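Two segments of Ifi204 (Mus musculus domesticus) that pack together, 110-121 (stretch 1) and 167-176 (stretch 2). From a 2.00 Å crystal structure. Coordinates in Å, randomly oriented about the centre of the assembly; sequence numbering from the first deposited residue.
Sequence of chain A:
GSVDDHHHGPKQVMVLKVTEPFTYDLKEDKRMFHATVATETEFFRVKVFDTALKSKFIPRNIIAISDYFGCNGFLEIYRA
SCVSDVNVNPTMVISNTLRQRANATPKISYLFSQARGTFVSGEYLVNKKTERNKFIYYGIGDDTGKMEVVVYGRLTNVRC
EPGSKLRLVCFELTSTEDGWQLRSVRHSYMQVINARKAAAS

Stretch 1, residues 110-121: YLFSQARGTFVS
Stretch 2 (167-176) RLVCFELTST

Stretch 1 begins in the last part of a helix, which includes Tyr110 and Leu111, then passes through a type II turn from Ala115 to Thr118 and enters a strand at Phe119-Ser121; stretch 2 runs as a strand through Arg167-Val169, turns a corner at Cys170 (phi/psi 60/58) and continues extended through Phe171-Ser175. The pairing is antiparallel, Phe119 facing Glu172 (CA-CA 4.5 Å) in a non-hydrogen-bonded pair and Val120 facing Phe171 (CA-CA 5.2 Å) in a hydrogen-bonded one. Val120 N donates to Phe171 O (2.7 Å), and Phe171 N returns to Val120 O (3.0 Å). The ladder continues with Leu173 N to Thr118 O (2.9 Å) and Gly117 N to Leu173 O (2.6 Å). Gly117 sits at phi/psi 104/-8, where a CB would jam against the preceding carbonyl, so glycine suits the turn. Thr118, chi1 p, ties the turn together by donating from OG1 to Ala115 O (2.8 Å).

Leu173 (t, p) points toward stretch 1 and is the most heavily covered residue: its CD2 lies 3.4 Å from Leu111 O and 3.8 Å from Gln114 CB, while its CB meets Val120 CG2 at 4.0 Å. Val120 (t) and Phe171 (m, chi2 60°) share one sheet face; Phe119 and Glu172 share the other. Phe119 (m, chi2 -78°) brings CE1 to 4.1 Å from Glu172 CB and CD1 to 4.2 Å from Cys170 SG, an oblique sulfur-aromatic contact. Glu172 is extended (t, t, chi3 -3°), which carries OE2 to 3.3 Å from Gly117 CA.

At the turn end, Arg116 (m, chi2 99°, chi3 144°, chi4 -177°) directs NE to Ser175 OG (2.7 Å), near the guanidinium plane, with a weak second bond from NH2 to the same OG (3.2 Å); Ser175 is p. At the corner, Ser121 (m) places OG 3.3 Å from Val169 CA.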

# COMPACT_ATOMS: atom_id res chain seq x y z
N TYR A 110 -16.94 -5.55 -4.23
CA TYR A 110 -16.78 -4.14 -4.56
C TYR A 110 -15.65 -3.93 -5.55
O TYR A 110 -15.71 -3.00 -6.37
CB TYR A 110 -16.52 -3.33 -3.28
CG TYR A 110 -16.24 -1.87 -3.54
CD1 TYR A 110 -17.27 -0.99 -3.84
CD2 TYR A 110 -14.96 -1.38 -3.48
CE1 TYR A 110 -17.02 0.34 -4.08
CE2 TYR A 110 -14.69 -0.04 -3.72
CZ TYR A 110 -15.73 0.81 -4.02
OH TYR A 110 -15.47 2.15 -4.25
N LEU A 111 -14.61 -4.77 -5.50
CA LEU A 111 -13.53 -4.66 -6.48
C LEU A 111 -14.02 -4.97 -7.88
O LEU A 111 -13.49 -4.41 -8.85
CB LEU A 111 -12.39 -5.60 -6.10
CG LEU A 111 -11.58 -5.22 -4.88
CD1 LEU A 111 -10.34 -6.08 -4.81
CD2 LEU A 111 -11.20 -3.74 -4.94
N PHE A 112 -15.03 -5.83 -8.02
CA PHE A 112 -15.54 -6.17 -9.35
C PHE A 112 -16.15 -4.95 -10.04
O PHE A 112 -16.19 -4.90 -11.27
CB PHE A 112 -16.57 -7.29 -9.25
CG PHE A 112 -16.01 -8.59 -8.75
CD1 PHE A 112 -14.66 -8.86 -8.84
CD2 PHE A 112 -16.84 -9.56 -8.20
CE1 PHE A 112 -14.14 -10.06 -8.39
CE2 PHE A 112 -16.33 -10.77 -7.75
CZ PHE A 112 -14.97 -11.02 -7.85
N SER A 113 -16.63 -3.97 -9.27
CA SER A 113 -17.23 -2.77 -9.85
C SER A 113 -16.20 -1.70 -10.18
O SER A 113 -16.56 -0.70 -10.82
CB SER A 113 -18.27 -2.19 -8.89
OG SER A 113 -17.66 -1.60 -7.75
N GLN A 114 -14.93 -1.87 -9.80
CA GLN A 114 -13.93 -0.83 -9.95
C GLN A 114 -13.19 -0.94 -11.28
O GLN A 114 -13.16 -1.99 -11.94
CB GLN A 114 -12.93 -0.88 -8.79
CG GLN A 114 -13.54 -0.59 -7.43
CD GLN A 114 -14.26 0.75 -7.39
OE1 GLN A 114 -15.49 0.82 -7.48
NE2 GLN A 114 -13.49 1.83 -7.26
N ALA A 115 -12.54 0.17 -11.66
CA ALA A 115 -11.87 0.26 -12.95
C ALA A 115 -10.62 -0.61 -12.98
O ALA A 115 -9.83 -0.62 -12.04
CB ALA A 115 -11.51 1.71 -13.25
N ARG A 116 -10.46 -1.35 -14.07
CA ARG A 116 -9.28 -2.19 -14.24
C ARG A 116 -8.04 -1.32 -14.33
O ARG A 116 -8.02 -0.33 -15.08
CB ARG A 116 -9.42 -3.07 -15.49
CG ARG A 116 -10.36 -4.25 -15.31
CD ARG A 116 -11.76 -3.99 -15.88
NE ARG A 116 -12.32 -5.20 -16.47
CZ ARG A 116 -13.50 -5.26 -17.09
NH1 ARG A 116 -14.25 -4.18 -17.20
NH2 ARG A 116 -13.92 -6.41 -17.61
N GLY A 117 -7.01 -1.66 -13.56
CA GLY A 117 -5.78 -0.89 -13.51
C GLY A 117 -5.64 -0.03 -12.27
O GLY A 117 -4.57 0.54 -12.05
N THR A 118 -6.67 0.08 -11.45
CA THR A 118 -6.49 0.79 -10.20
C THR A 118 -5.66 -0.06 -9.24
O THR A 118 -5.59 -1.29 -9.35
CB THR A 118 -7.84 1.14 -9.59
OG1 THR A 118 -8.66 -0.03 -9.57
CG2 THR A 118 -8.55 2.19 -10.44
N PHE A 119 -5.00 0.61 -8.31
CA PHE A 119 -4.15 -0.06 -7.34
C PHE A 119 -4.89 -0.27 -6.02
O PHE A 119 -5.60 0.62 -5.55
CB PHE A 119 -2.86 0.74 -7.14
CG PHE A 119 -2.11 0.93 -8.43
CD1 PHE A 119 -1.34 -0.10 -8.96
CD2 PHE A 119 -2.22 2.11 -9.14
CE1 PHE A 119 -0.66 0.07 -10.16
CE2 PHE A 119 -1.53 2.29 -10.33
CZ PHE A 119 -0.75 1.25 -10.85
N VAL A 120 -4.75 -1.45 -5.45
CA VAL A 120 -5.60 -1.94 -4.37
C VAL A 120 -4.71 -2.38 -3.21
O VAL A 120 -3.62 -2.91 -3.43
CB VAL A 120 -6.50 -3.10 -4.86
CG1 VAL A 120 -7.27 -3.74 -3.70
CG2 VAL A 120 -7.47 -2.60 -5.92
N SER A 121 -5.19 -2.15 -1.99
CA SER A 121 -4.54 -2.60 -0.76
C SER A 121 -5.60 -3.28 0.08
O SER A 121 -6.74 -2.83 0.12
CB SER A 121 -3.94 -1.43 0.02
OG SER A 121 -2.69 -1.03 -0.52
N ARG A 167 -1.59 -9.62 3.68
CA ARG A 167 -1.70 -8.17 3.60
C ARG A 167 -1.07 -7.74 2.28
O ARG A 167 0.13 -7.92 2.08
CB ARG A 167 -1.03 -7.49 4.78
CG ARG A 167 -0.85 -5.97 4.61
CD ARG A 167 -0.27 -5.37 5.87
NE ARG A 167 -1.20 -5.50 6.99
CZ ARG A 167 -0.83 -5.77 8.24
NH1 ARG A 167 0.45 -5.94 8.54
NH2 ARG A 167 -1.75 -5.87 9.19
N LEU A 168 -1.89 -7.19 1.39
CA LEU A 168 -1.46 -6.75 0.07
C LEU A 168 -1.42 -5.23 0.03
O LEU A 168 -2.39 -4.58 0.43
CB LEU A 168 -2.39 -7.25 -1.04
CG LEU A 168 -2.82 -8.72 -1.04
CD1 LEU A 168 -4.03 -8.89 -1.95
CD2 LEU A 168 -1.66 -9.55 -1.51
N VAL A 169 -0.33 -4.68 -0.47
CA VAL A 169 -0.21 -3.23 -0.62
C VAL A 169 0.17 -2.91 -2.05
O VAL A 169 1.18 -3.42 -2.56
CB VAL A 169 0.81 -2.62 0.35
CG1 VAL A 169 0.88 -1.12 0.14
CG2 VAL A 169 0.45 -2.99 1.79
N CYS A 170 -0.64 -2.09 -2.71
CA CYS A 170 -0.36 -1.59 -4.06
C CYS A 170 -0.23 -2.73 -5.06
O CYS A 170 0.79 -2.88 -5.73
CB CYS A 170 0.90 -0.72 -4.06
SG CYS A 170 1.17 0.19 -5.61
N PHE A 171 -1.30 -3.53 -5.16
CA PHE A 171 -1.48 -4.50 -6.23
C PHE A 171 -2.41 -3.93 -7.30
O PHE A 171 -3.30 -3.14 -7.01
CB PHE A 171 -2.06 -5.81 -5.69
CG PHE A 171 -1.04 -6.72 -5.11
CD1 PHE A 171 -0.26 -6.32 -4.05
CD2 PHE A 171 -0.88 -8.01 -5.63
CE1 PHE A 171 0.69 -7.17 -3.51
CE2 PHE A 171 0.08 -8.85 -5.10
CZ PHE A 171 0.87 -8.43 -4.04
N GLU A 172 -2.23 -4.36 -8.56
CA GLU A 172 -3.04 -3.81 -9.65
C GLU A 172 -4.24 -4.70 -9.93
O GLU A 172 -4.11 -5.91 -10.12
CB GLU A 172 -2.24 -3.62 -10.94
CG GLU A 172 -3.09 -3.00 -12.07
CD GLU A 172 -2.28 -2.64 -13.33
OE1 GLU A 172 -1.05 -2.81 -13.33
OE2 GLU A 172 -2.89 -2.22 -14.33
N LEU A 173 -5.42 -4.08 -9.98
CA LEU A 173 -6.66 -4.79 -10.22
C LEU A 173 -6.79 -4.99 -11.72
O LEU A 173 -6.75 -4.03 -12.49
CB LEU A 173 -7.85 -4.01 -9.67
CG LEU A 173 -9.23 -4.52 -10.05
CD1 LEU A 173 -9.42 -5.81 -9.29
CD2 LEU A 173 -10.33 -3.52 -9.66
N THR A 174 -6.91 -6.24 -12.15
CA THR A 174 -7.03 -6.55 -13.56
C THR A 174 -8.13 -7.58 -13.73
O THR A 174 -8.59 -8.20 -12.77
CB THR A 174 -5.71 -7.06 -14.15
OG1 THR A 174 -5.49 -8.40 -13.73
CG2 THR A 174 -4.52 -6.21 -13.68
N SER A 175 -8.57 -7.77 -14.97
CA SER A 175 -9.50 -8.85 -15.25
C SER A 175 -9.08 -9.58 -16.52
O SER A 175 -8.38 -9.03 -17.38
CB SER A 175 -10.95 -8.36 -15.36
OG SER A 175 -11.16 -7.61 -16.54
N THR A 176 -9.45 -10.85 -16.57
CA THR A 176 -9.43 -11.68 -17.77
C THR A 176 -10.83 -12.26 -17.94
O THR A 176 -11.69 -12.11 -17.07
CB THR A 176 -8.41 -12.82 -17.65
OG1 THR A 176 -8.96 -13.85 -16.82
CG2 THR A 176 -7.11 -12.33 -17.03